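Local coordinates for protein ABC-type phosphate transport system, periplasmic component (PDB 4ECF) that binds phosphate and probably delivers it to an ABC transporter for import across the cytoplasmic membrane, at residues V36-Q49 with G56-N69. Sequence-based numbering, arbitrary orientation.
Sequences VQGGGTGTGLSQIQ and GNSDLFAGEQKGIN. With PO4 (phosphate ion), chain B; EDO (1,2-ethanediol), chain E.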
# COMPACT_ATOMS: atom_id res chain seq x y z
N VAL A 36 9.86 -9.28 10.78
CA VAL A 36 9.25 -8.45 9.73
C VAL A 36 9.79 -7.04 9.88
O VAL A 36 9.87 -6.49 11.00
CB VAL A 36 7.71 -8.43 9.86
CG1 VAL A 36 7.10 -7.73 8.67
CG2 VAL A 36 7.15 -9.85 9.94
N GLN A 37 10.22 -6.47 8.77
CA GLN A 37 10.64 -5.07 8.74
C GLN A 37 9.89 -4.32 7.65
O GLN A 37 9.35 -4.91 6.71
CB GLN A 37 12.13 -4.94 8.40
CG GLN A 37 13.08 -5.65 9.36
CD GLN A 37 14.54 -5.60 8.91
OE1 GLN A 37 14.94 -4.81 8.02
NE2 GLN A 37 15.36 -6.42 9.54
N GLY A 38 9.93 -2.99 7.76
CA GLY A 38 9.45 -2.09 6.71
C GLY A 38 10.55 -1.77 5.72
O GLY A 38 11.33 -2.67 5.32
N GLY A 39 10.65 -0.49 5.34
CA GLY A 39 11.61 -0.04 4.33
C GLY A 39 11.03 0.41 3.00
O GLY A 39 11.68 1.15 2.25
N GLY A 40 9.84 -0.06 2.70
CA GLY A 40 9.14 0.26 1.48
C GLY A 40 9.30 -0.83 0.44
O GLY A 40 10.25 -1.63 0.49
N THR A 41 8.44 -0.77 -0.56
CA THR A 41 8.43 -1.72 -1.66
C THR A 41 9.79 -1.82 -2.34
O THR A 41 10.29 -2.90 -2.60
CB THR A 41 7.33 -1.37 -2.68
OG1 THR A 41 6.07 -1.72 -2.10
CG2 THR A 41 7.53 -2.13 -4.00
N GLY A 42 10.40 -0.67 -2.61
CA GLY A 42 11.68 -0.64 -3.32
C GLY A 42 12.81 -1.38 -2.63
O GLY A 42 13.59 -2.14 -3.26
N THR A 43 12.86 -1.22 -1.31
CA THR A 43 13.80 -1.95 -0.46
C THR A 43 13.45 -3.46 -0.43
O THR A 43 14.34 -4.31 -0.52
CB THR A 43 13.78 -1.35 0.96
OG1 THR A 43 14.31 -0.02 0.93
CG2 THR A 43 14.60 -2.16 1.90
N GLY A 44 12.17 -3.80 -0.36
CA GLY A 44 11.75 -5.17 -0.41
C GLY A 44 12.25 -5.88 -1.66
O GLY A 44 12.83 -6.95 -1.58
N LEU A 45 12.00 -5.27 -2.81
CA LEU A 45 12.43 -5.83 -4.08
C LEU A 45 13.95 -5.88 -4.21
O LEU A 45 14.51 -6.89 -4.64
CB LEU A 45 11.77 -5.09 -5.25
CG LEU A 45 10.25 -5.22 -5.35
CD1 LEU A 45 9.72 -4.29 -6.42
CD2 LEU A 45 9.83 -6.68 -5.59
N SER A 46 14.63 -4.80 -3.83
CA SER A 46 16.09 -4.82 -3.92
C SER A 46 16.72 -5.87 -3.00
O SER A 46 17.67 -6.57 -3.42
CB SER A 46 16.65 -3.44 -3.58
OG SER A 46 16.26 -2.50 -4.58
N GLN A 47 16.18 -6.04 -1.80
CA GLN A 47 16.78 -6.98 -0.83
C GLN A 47 16.50 -8.44 -1.23
O GLN A 47 17.38 -9.28 -1.11
CB GLN A 47 16.30 -6.72 0.58
CG GLN A 47 16.83 -5.40 1.14
CD GLN A 47 18.33 -5.44 1.30
OE1 GLN A 47 18.83 -6.16 2.15
NE2 GLN A 47 19.03 -4.64 0.50
N ILE A 48 15.32 -8.70 -1.76
CA ILE A 48 15.04 -10.07 -2.18
C ILE A 48 15.89 -10.43 -3.41
O ILE A 48 16.44 -11.56 -3.50
CB ILE A 48 13.53 -10.38 -2.33
CG1 ILE A 48 13.29 -11.90 -2.48
CG2 ILE A 48 12.91 -9.67 -3.53
CD1 ILE A 48 13.73 -12.71 -1.26
N GLN A 49 16.04 -9.50 -4.35
CA GLN A 49 16.94 -9.73 -5.50
C GLN A 49 18.35 -10.05 -5.05
O GLN A 49 19.02 -10.90 -5.64
CB GLN A 49 16.93 -8.58 -6.49
CG GLN A 49 18.08 -8.54 -7.46
CD GLN A 49 17.78 -7.62 -8.62
OE1 GLN A 49 17.03 -8.02 -9.50
NE2 GLN A 49 18.32 -6.40 -8.62
N GLY A 56 10.56 -10.63 0.10
CA GLY A 56 10.44 -9.22 -0.22
C GLY A 56 8.98 -8.87 -0.32
O GLY A 56 8.23 -9.43 -1.13
N ASN A 57 8.53 -7.99 0.55
CA ASN A 57 7.14 -7.54 0.60
C ASN A 57 6.97 -6.38 -0.35
O ASN A 57 7.68 -5.36 -0.19
CB ASN A 57 6.83 -7.08 2.03
CG ASN A 57 6.92 -8.19 3.09
OD1 ASN A 57 6.92 -9.40 2.79
ND2 ASN A 57 7.01 -7.77 4.34
N SER A 58 6.04 -6.48 -1.29
CA SER A 58 5.92 -5.50 -2.35
C SER A 58 4.45 -5.21 -2.71
O SER A 58 3.64 -6.14 -2.83
CB SER A 58 6.63 -5.99 -3.59
OG SER A 58 6.52 -5.12 -4.72
N ASP A 59 4.15 -3.94 -2.95
CA ASP A 59 2.86 -3.53 -3.55
C ASP A 59 2.85 -3.53 -5.05
O ASP A 59 1.81 -3.24 -5.66
CB ASP A 59 2.46 -2.09 -3.10
CG ASP A 59 2.70 -1.83 -1.65
OD1 ASP A 59 2.36 -2.68 -0.82
OD2 ASP A 59 3.18 -0.72 -1.33
N LEU A 60 3.99 -3.81 -5.66
CA LEU A 60 4.16 -3.74 -7.11
C LEU A 60 4.63 -5.08 -7.68
O LEU A 60 5.30 -5.89 -6.99
CB LEU A 60 5.19 -2.66 -7.49
CG LEU A 60 4.91 -1.25 -6.96
CD1 LEU A 60 6.06 -0.30 -7.36
CD2 LEU A 60 3.53 -0.72 -7.42
N PHE A 61 4.35 -5.33 -8.94
CA PHE A 61 5.04 -6.41 -9.66
C PHE A 61 6.54 -6.09 -9.75
O PHE A 61 6.91 -4.90 -9.92
CB PHE A 61 4.42 -6.63 -11.04
CG PHE A 61 3.07 -7.30 -10.99
CD1 PHE A 61 1.92 -6.55 -10.75
CD2 PHE A 61 2.94 -8.65 -11.17
CE1 PHE A 61 0.68 -7.15 -10.71
CE2 PHE A 61 1.70 -9.26 -11.12
CZ PHE A 61 0.56 -8.50 -10.91
N ALA A 62 7.39 -7.12 -9.66
CA ALA A 62 8.83 -6.91 -9.58
C ALA A 62 9.37 -6.12 -10.78
O ALA A 62 10.21 -5.19 -10.61
CB ALA A 62 9.57 -8.22 -9.44
N GLY A 63 8.82 -6.42 -11.96
CA GLY A 63 9.19 -5.72 -13.20
C GLY A 63 8.89 -4.23 -13.30
O GLY A 63 9.41 -3.57 -14.21
N GLU A 64 8.06 -3.70 -12.39
CA GLU A 64 7.75 -2.26 -12.31
C GLU A 64 8.89 -1.39 -11.79
O GLU A 64 8.85 -0.19 -11.95
CB GLU A 64 6.49 -2.04 -11.46
CG GLU A 64 5.25 -2.70 -12.05
CD GLU A 64 3.99 -2.36 -11.28
OE1 GLU A 64 3.70 -1.15 -11.18
OE2 GLU A 64 3.34 -3.27 -10.74
N GLN A 65 9.89 -2.01 -11.15
CA GLN A 65 10.98 -1.28 -10.51
C GLN A 65 12.24 -1.42 -11.36
O GLN A 65 12.71 -2.53 -11.63
CB GLN A 65 11.25 -1.82 -9.10
CG GLN A 65 12.41 -1.11 -8.39
CD GLN A 65 12.42 -1.38 -6.90
OE1 GLN A 65 11.35 -1.36 -6.26
NE2 GLN A 65 13.62 -1.64 -6.32
N LYS A 66 12.78 -0.28 -11.81
CA LYS A 66 13.99 -0.31 -12.64
C LYS A 66 15.13 -1.01 -11.90
O LYS A 66 15.36 -0.75 -10.72
CB LYS A 66 14.44 1.11 -13.02
CG LYS A 66 13.42 1.91 -13.82
CD LYS A 66 14.09 2.99 -14.69
CE LYS A 66 13.42 4.35 -14.58
NZ LYS A 66 11.93 4.29 -14.62
N GLY A 67 15.81 -1.91 -12.60
CA GLY A 67 16.98 -2.63 -12.08
C GLY A 67 16.70 -3.94 -11.36
O GLY A 67 17.62 -4.61 -10.88
N ILE A 68 15.42 -4.30 -11.27
CA ILE A 68 15.03 -5.59 -10.69
C ILE A 68 14.83 -6.60 -11.82
O ILE A 68 14.05 -6.33 -12.76
CB ILE A 68 13.72 -5.47 -9.83
CG1 ILE A 68 13.86 -4.40 -8.72
CG2 ILE A 68 13.27 -6.84 -9.31
CD1 ILE A 68 14.82 -4.76 -7.59
N ASN A 69 15.52 -7.73 -11.75
CA ASN A 69 15.30 -8.85 -12.67
C ASN A 69 14.16 -9.75 -12.18
O ASN A 69 14.35 -10.64 -11.34
CB ASN A 69 16.60 -9.64 -12.88
CG ASN A 69 16.47 -10.75 -13.91
OD1 ASN A 69 15.44 -10.89 -14.58
ND2 ASN A 69 17.52 -11.55 -14.03
P PO4 B . 5.14 1.17 0.57
O1 PO4 B . 4.48 2.48 0.15
O2 PO4 B . 5.97 0.56 -0.50
O3 PO4 B . 5.89 1.29 1.86
O4 PO4 B . 3.97 0.11 0.91
C1 EDO E . 18.57 -6.60 6.26
O1 EDO E . 18.25 -6.04 7.54
C2 EDO E . 17.29 -6.80 5.46
O2 EDO E . 17.38 -6.32 4.11
O HOH W 1 6.95 -5.16 5.30
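The phosphate site of this PstS-family binding protein is built partly here, where strand 36-39 turns through glycines into helix 41-49 and T41, in the helix's first turn, meets D59 just past strand 56-58. T41 OG1 works both ways: it donates to phosphate O2 at 2.8 Å and accepts a nearly straight bond from D59 N at 3.1 Å. T41 N binds the same oxygen. With CG2 anti to the backbone N, the T41 methyl packs on S58 OG, which itself donates to L60 O. D59 OD2 lies 2.5 Å from phosphate O4, while its OD1 is bonded to S11.

Further along, helix and strand run roughly antiparallel, their axes coming within 6.4 Å, and backbone meets backbone where G44 faces G56. L45 packs its CD2 on S58 and the A62 methyl, and its CB against I68 CD1 (3.9 Å); its CD1 lies against OE1 of the extended Q65 chain at 3.4 Å, the two side chains running alongside in opposite directions. Q65 NE2 reaches G42 O (3.1 Å), which already takes S46 N, with that oxygen in the Q65 amide plane. Q49 ties down the far end with both amide atoms: NE2 gives to G67 O in the 65-68 type II turn, and OE1 takes N69 N at 2.7 Å.

So close an approach between D59 and phosphate suggests that one of the two carries a proton and donates it to the other, while T41 OG1, already accepting from D59 N, has its hydrogen directed to the anion.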